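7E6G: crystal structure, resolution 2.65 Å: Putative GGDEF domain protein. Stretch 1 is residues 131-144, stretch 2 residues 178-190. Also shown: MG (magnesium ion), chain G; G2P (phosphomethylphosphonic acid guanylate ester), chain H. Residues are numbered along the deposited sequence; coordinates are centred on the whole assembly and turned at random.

Stretch 1 (131-144) QSYVLAMLDVDFFK
Stretch 2 178-190: RWGGEEFLLLLPQ

An antiparallel strand pair shows how one backbone ladder can serve two ends at once, a hydrophobic sheet along its length and a metal site at its tip. Here the strand that begins at Val 134 runs against strand 183-188, their N-to-C directions 164° apart and their axes approaching to 4.7 Å, both in extended conformation (phi near -120°, psi near 130°).

Stretch 1 enters as a loop. Tyr 133 (chi1 p, chi2 -90°) lays CD2 3.3 Å from Leu 187 CD1, an apolar contact, while the end of its side chain leads away from stretch 2.

The register then sets in, every second pair bonded twice, because alternate residues of an antiparallel pair turn N and O toward the partner strand; side chains of bonded pairs share one face, those between them the other. Val 134 faces Leu 188 (CA to CA 5.2 Å): Val 134 N donates to Leu 188 O at 3.0 Å and Leu 188 N to Val 134 O at 2.9 Å. Both side chains are m at chi1, and Val 134 CG2 meets Leu 188 CG at 3.5 Å. Leu 135 (chi1 -134°, chi2 p) pairs with Leu 187 (chi1 t, chi2 p) without such bonds, on the other face; apolar packing puts Leu 135 CD1 3.6 Å from Leu 187 CD1, and Leu 135 CG 3.8 Å from Leu 185 CD1. Ala 136 repeats the bonded pattern with Leu 186 (chi1 m, chi2 p), Ala 136 N to Leu 186 O at 2.9 Å and Leu 186 N to Ala 136 O at 2.7 Å.

Met 137 (chi t, t, m) pairs with Leu 185 (chi1 t, chi2 p) on the face of Leu 135. Its thioether reaches Trp 179 (chi1 t), Met 137 SD lying 4.6 Å from the Trp 179 five-membered ring centroid in an oblique sulfur-aromatic contact. Leu 138 (chi1 t) pairs with Phe 184 (chi1 m, chi2 87°); Leu 138 N to Phe 184 O and Phe 184 N to Leu 138 O are both 2.9 Å.

Asp 139 (chi1 t) pairs with Glu 183 (chi1 m), like charges with Asp 139 OD2 4.1 Å from Glu 183 OE2. Separately, magnesium offsets the charge of Asp 139 OD1 and Glu 182 OE2, 3.4 Å apart, binding Asp 139 OD1 at 2.4 Å, Val 140 O at 2.3 Å, Glu 182 OE2 (chi1 28°, chi2 103°) at 2.0 Å, G2P O3B at 2.5 Å and G2P O2A at 2.4 Å. Val 140 N donates to Glu 182 O at 3.1 Å, extending the ladder.

Phe 142 (phi/psi 60/32°) occupies the N-cap position; Phe 142 N donates to G2P O2G at 2.8 Å. Phe 143 (chi1 t) begins the helix.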

# COMPACT_ATOMS: atom_id res chain seq x y z
N GLN A 131 2.26 -16.07 -42.92
CA GLN A 131 0.90 -15.70 -43.04
C GLN A 131 0.80 -14.30 -43.63
O GLN A 131 1.27 -13.37 -43.02
CB GLN A 131 0.36 -15.73 -41.61
CG GLN A 131 1.35 -15.43 -40.49
CD GLN A 131 0.73 -15.07 -39.18
OE1 GLN A 131 -0.18 -14.28 -39.13
NE2 GLN A 131 1.25 -15.59 -38.10
N SER A 132 0.19 -14.14 -44.78
CA SER A 132 0.06 -12.88 -45.34
C SER A 132 -1.21 -12.21 -45.12
O SER A 132 -2.05 -12.67 -44.52
CB SER A 132 0.46 -12.88 -46.75
OG SER A 132 -0.51 -13.50 -47.48
N TYR A 133 -1.23 -10.98 -45.48
CA TYR A 133 -2.42 -10.17 -45.36
C TYR A 133 -2.87 -9.73 -46.76
O TYR A 133 -2.12 -9.84 -47.73
CB TYR A 133 -2.19 -8.93 -44.48
CG TYR A 133 -1.06 -8.08 -44.98
CD1 TYR A 133 0.25 -8.30 -44.55
CD2 TYR A 133 -1.28 -7.08 -45.93
CE1 TYR A 133 1.30 -7.53 -45.02
CE2 TYR A 133 -0.25 -6.29 -46.40
CZ TYR A 133 1.05 -6.53 -45.94
OH TYR A 133 2.08 -5.75 -46.42
N VAL A 134 -4.09 -9.24 -46.85
CA VAL A 134 -4.51 -8.61 -48.10
C VAL A 134 -4.80 -7.14 -47.83
O VAL A 134 -5.11 -6.72 -46.71
CB VAL A 134 -5.72 -9.32 -48.77
CG1 VAL A 134 -5.53 -10.84 -48.74
CG2 VAL A 134 -7.02 -8.91 -48.12
N LEU A 135 -4.65 -6.35 -48.88
CA LEU A 135 -4.79 -4.91 -48.85
C LEU A 135 -5.85 -4.52 -49.86
O LEU A 135 -5.77 -4.90 -51.03
CB LEU A 135 -3.45 -4.26 -49.22
CG LEU A 135 -2.88 -3.11 -48.42
CD1 LEU A 135 -2.87 -3.46 -46.94
CD2 LEU A 135 -1.48 -2.86 -48.94
N ALA A 136 -6.86 -3.77 -49.42
CA ALA A 136 -7.89 -3.25 -50.32
C ALA A 136 -7.90 -1.73 -50.20
O ALA A 136 -8.08 -1.19 -49.11
CB ALA A 136 -9.25 -3.85 -49.98
N MET A 137 -7.68 -1.03 -51.30
CA MET A 137 -7.68 0.43 -51.29
C MET A 137 -8.91 0.93 -52.05
O MET A 137 -9.11 0.61 -53.22
CB MET A 137 -6.40 1.00 -51.90
CG MET A 137 -6.15 2.47 -51.51
SD MET A 137 -4.65 3.11 -52.27
CE MET A 137 -3.39 2.42 -51.18
N LEU A 138 -9.69 1.74 -51.37
CA LEU A 138 -11.02 2.14 -51.79
C LEU A 138 -11.02 3.65 -51.99
O LEU A 138 -10.46 4.38 -51.18
CB LEU A 138 -12.01 1.70 -50.70
CG LEU A 138 -13.52 1.63 -50.91
CD1 LEU A 138 -14.04 0.26 -50.53
CD2 LEU A 138 -14.18 2.72 -50.07
N ASP A 139 -11.60 4.12 -53.09
CA ASP A 139 -11.63 5.54 -53.42
C ASP A 139 -13.04 5.89 -53.87
O ASP A 139 -13.58 5.22 -54.76
CB ASP A 139 -10.61 5.88 -54.52
CG ASP A 139 -10.63 7.36 -54.94
OD1 ASP A 139 -11.70 7.90 -55.30
OD2 ASP A 139 -9.55 7.99 -54.94
N VAL A 140 -13.62 6.93 -53.28
CA VAL A 140 -15.02 7.28 -53.54
C VAL A 140 -15.17 7.84 -54.95
O VAL A 140 -14.39 8.71 -55.40
CB VAL A 140 -15.53 8.26 -52.48
CG1 VAL A 140 -16.99 8.63 -52.75
CG2 VAL A 140 -15.40 7.64 -51.10
N ASP A 141 -16.17 7.35 -55.67
CA ASP A 141 -16.42 7.80 -57.04
C ASP A 141 -17.23 9.10 -57.03
O ASP A 141 -18.26 9.18 -56.35
CB ASP A 141 -17.17 6.73 -57.83
CG ASP A 141 -16.40 5.43 -57.92
OD1 ASP A 141 -15.17 5.45 -58.05
OD2 ASP A 141 -17.04 4.36 -57.91
N PHE A 142 -16.76 10.10 -57.77
CA PHE A 142 -17.48 11.35 -58.01
C PHE A 142 -17.79 12.10 -56.71
O PHE A 142 -18.81 12.79 -56.60
CB PHE A 142 -18.77 11.10 -58.81
CG PHE A 142 -18.54 10.41 -60.13
CD1 PHE A 142 -17.73 10.99 -61.11
CD2 PHE A 142 -19.13 9.19 -60.40
CE1 PHE A 142 -17.51 10.36 -62.33
CE2 PHE A 142 -18.92 8.56 -61.62
CZ PHE A 142 -18.11 9.14 -62.59
N PHE A 143 -16.91 11.97 -55.71
CA PHE A 143 -17.12 12.66 -54.44
C PHE A 143 -17.22 14.17 -54.62
O PHE A 143 -17.96 14.84 -53.88
CB PHE A 143 -16.00 12.31 -53.47
CG PHE A 143 -16.32 12.65 -52.05
CD1 PHE A 143 -17.50 12.17 -51.47
CD2 PHE A 143 -15.47 13.45 -51.30
CE1 PHE A 143 -17.81 12.50 -50.17
CE2 PHE A 143 -15.77 13.77 -50.00
CZ PHE A 143 -16.95 13.30 -49.42
N LYS A 144 -16.56 14.71 -55.51
CA LYS A 144 -16.59 16.03 -55.75
C LYS A 144 -17.98 16.48 -56.09
O LYS A 144 -18.25 17.52 -55.78
CB LYS A 144 -15.68 16.14 -56.84
CG LYS A 144 -15.20 17.44 -57.15
CD LYS A 144 -13.87 17.27 -57.68
CE LYS A 144 -13.44 18.56 -58.29
NZ LYS A 144 -11.95 18.63 -58.27
N ARG A 178 -8.60 5.45 -42.59
CA ARG A 178 -8.71 6.61 -43.46
C ARG A 178 -7.34 6.89 -44.09
O ARG A 178 -6.37 7.16 -43.39
CB ARG A 178 -9.21 7.82 -42.67
CG ARG A 178 -9.22 9.10 -43.48
CD ARG A 178 -10.45 9.89 -43.21
NE ARG A 178 -10.76 10.83 -44.28
CZ ARG A 178 -11.33 12.00 -44.05
NH1 ARG A 178 -11.62 12.35 -42.80
NH2 ARG A 178 -11.60 12.83 -45.05
N TRP A 179 -7.26 6.79 -45.41
CA TRP A 179 -5.98 6.85 -46.10
C TRP A 179 -5.74 8.20 -46.76
O TRP A 179 -4.59 8.56 -47.02
CB TRP A 179 -5.91 5.73 -47.14
CG TRP A 179 -4.56 5.45 -47.81
CD1 TRP A 179 -4.26 5.58 -49.15
CD2 TRP A 179 -3.37 4.97 -47.18
NE1 TRP A 179 -2.95 5.22 -49.38
CE2 TRP A 179 -2.39 4.84 -48.19
CE3 TRP A 179 -3.03 4.64 -45.86
CZ2 TRP A 179 -1.08 4.39 -47.91
CZ3 TRP A 179 -1.73 4.19 -45.59
CH2 TRP A 179 -0.77 4.08 -46.61
N GLY A 180 -6.81 8.95 -47.02
CA GLY A 180 -6.75 10.19 -47.74
C GLY A 180 -8.07 10.93 -47.57
O GLY A 180 -8.92 10.54 -46.77
N GLY A 181 -8.23 12.01 -48.32
CA GLY A 181 -9.46 12.77 -48.22
C GLY A 181 -10.69 11.90 -48.38
O GLY A 181 -11.63 11.98 -47.59
N GLU A 182 -10.69 11.05 -49.40
CA GLU A 182 -11.81 10.17 -49.69
C GLU A 182 -11.29 8.80 -50.12
O GLU A 182 -11.84 8.15 -51.01
CB GLU A 182 -12.72 10.78 -50.76
CG GLU A 182 -12.01 11.73 -51.72
CD GLU A 182 -11.73 11.10 -53.09
OE1 GLU A 182 -10.53 10.95 -53.45
OE2 GLU A 182 -12.70 10.74 -53.80
N GLU A 183 -10.20 8.36 -49.49
CA GLU A 183 -9.63 7.05 -49.72
C GLU A 183 -9.56 6.30 -48.39
O GLU A 183 -9.33 6.91 -47.34
CB GLU A 183 -8.22 7.13 -50.32
CG GLU A 183 -8.16 7.76 -51.69
CD GLU A 183 -6.81 8.41 -51.95
OE1 GLU A 183 -6.47 9.42 -51.28
OE2 GLU A 183 -6.07 7.91 -52.83
N PHE A 184 -9.76 4.99 -48.46
CA PHE A 184 -9.72 4.13 -47.29
C PHE A 184 -8.84 2.92 -47.60
O PHE A 184 -8.84 2.41 -48.72
CB PHE A 184 -11.12 3.65 -46.88
CG PHE A 184 -12.07 4.75 -46.49
CD1 PHE A 184 -12.84 5.40 -47.45
CD2 PHE A 184 -12.23 5.12 -45.15
CE1 PHE A 184 -13.73 6.38 -47.09
CE2 PHE A 184 -13.13 6.12 -44.79
CZ PHE A 184 -13.88 6.75 -45.76
N LEU A 185 -8.10 2.47 -46.61
CA LEU A 185 -7.24 1.31 -46.75
C LEU A 185 -7.75 0.23 -45.81
O LEU A 185 -7.79 0.43 -44.59
CB LEU A 185 -5.78 1.65 -46.45
CG LEU A 185 -4.83 0.50 -46.77
CD1 LEU A 185 -4.94 0.06 -48.22
CD2 LEU A 185 -3.39 0.89 -46.46
N LEU A 186 -8.16 -0.89 -46.38
CA LEU A 186 -8.56 -2.07 -45.64
C LEU A 186 -7.33 -2.98 -45.53
O LEU A 186 -6.71 -3.30 -46.55
CB LEU A 186 -9.71 -2.78 -46.35
CG LEU A 186 -11.17 -2.35 -46.10
CD1 LEU A 186 -11.39 -0.83 -46.10
CD2 LEU A 186 -12.10 -2.99 -47.11
N LEU A 187 -6.98 -3.36 -44.31
CA LEU A 187 -5.97 -4.37 -44.06
C LEU A 187 -6.65 -5.60 -43.47
O LEU A 187 -7.24 -5.54 -42.38
CB LEU A 187 -4.88 -3.86 -43.13
CG LEU A 187 -3.87 -4.93 -42.70
CD1 LEU A 187 -2.85 -5.16 -43.76
CD2 LEU A 187 -3.19 -4.47 -41.44
N LEU A 188 -6.60 -6.71 -44.20
CA LEU A 188 -7.10 -7.96 -43.64
C LEU A 188 -5.91 -8.82 -43.26
O LEU A 188 -5.25 -9.41 -44.14
CB LEU A 188 -8.01 -8.70 -44.63
CG LEU A 188 -9.03 -7.87 -45.39
CD1 LEU A 188 -10.00 -8.78 -46.13
CD2 LEU A 188 -9.77 -6.96 -44.44
N PRO A 189 -5.57 -8.91 -41.98
CA PRO A 189 -4.39 -9.66 -41.57
C PRO A 189 -4.66 -11.15 -41.57
O PRO A 189 -5.79 -11.60 -41.37
CB PRO A 189 -4.12 -9.14 -40.16
CG PRO A 189 -5.47 -8.79 -39.64
CD PRO A 189 -6.32 -8.38 -40.83
N GLN A 190 -3.59 -11.91 -41.81
CA GLN A 190 -3.66 -13.36 -41.85
C GLN A 190 -4.84 -13.83 -42.70
O GLN A 190 -5.68 -14.62 -42.27
CB GLN A 190 -3.74 -13.94 -40.43
CG GLN A 190 -2.66 -13.39 -39.51
CD GLN A 190 -2.84 -13.84 -38.08
OE1 GLN A 190 -3.01 -13.02 -37.18
NE2 GLN A 190 -2.79 -15.15 -37.87
MG MG G . -12.57 10.07 -55.65
PG G2P H . -13.16 10.09 -58.98
O1G G2P H . -12.54 9.13 -58.33
O2G G2P H . -14.39 9.79 -59.26
O3G G2P H . -12.48 10.62 -59.99
O3B G2P H . -13.14 11.16 -57.88
PB G2P H . -13.71 12.57 -57.52
O1B G2P H . -14.32 12.32 -56.40
O2B G2P H . -14.43 13.17 -58.46
C3A G2P H . -12.45 13.73 -57.23
PA G2P H . -11.11 13.48 -56.32
O1A G2P H . -10.47 13.89 -57.48
O2A G2P H . -11.48 12.11 -56.07
O5' G2P H . -11.74 14.54 -55.50
C5' G2P H . -12.35 14.30 -54.24
C4' G2P H . -12.69 15.57 -53.52
O4' G2P H . -12.48 15.22 -52.27
C3' G2P H . -11.63 16.52 -53.66
O3' G2P H . -12.14 17.60 -54.33
C2' G2P H . -11.31 16.80 -52.25
O2' G2P H . -11.07 18.11 -51.94
C1' G2P H . -12.49 16.36 -51.60
N9 G2P H . -12.29 16.11 -50.23
C8 G2P H . -11.13 15.72 -49.81
N7 G2P H . -11.13 15.55 -48.53
C5 G2P H . -12.29 15.80 -48.10
C6 G2P H . -12.80 15.75 -46.90
O6 G2P H . -12.20 15.44 -45.93
N1 G2P H . -14.12 16.07 -46.73
C2 G2P H . -14.84 16.44 -47.81
N2 G2P H . -16.02 16.72 -47.63
N3 G2P H . -14.27 16.49 -49.00
C4 G2P H . -13.01 16.15 -49.16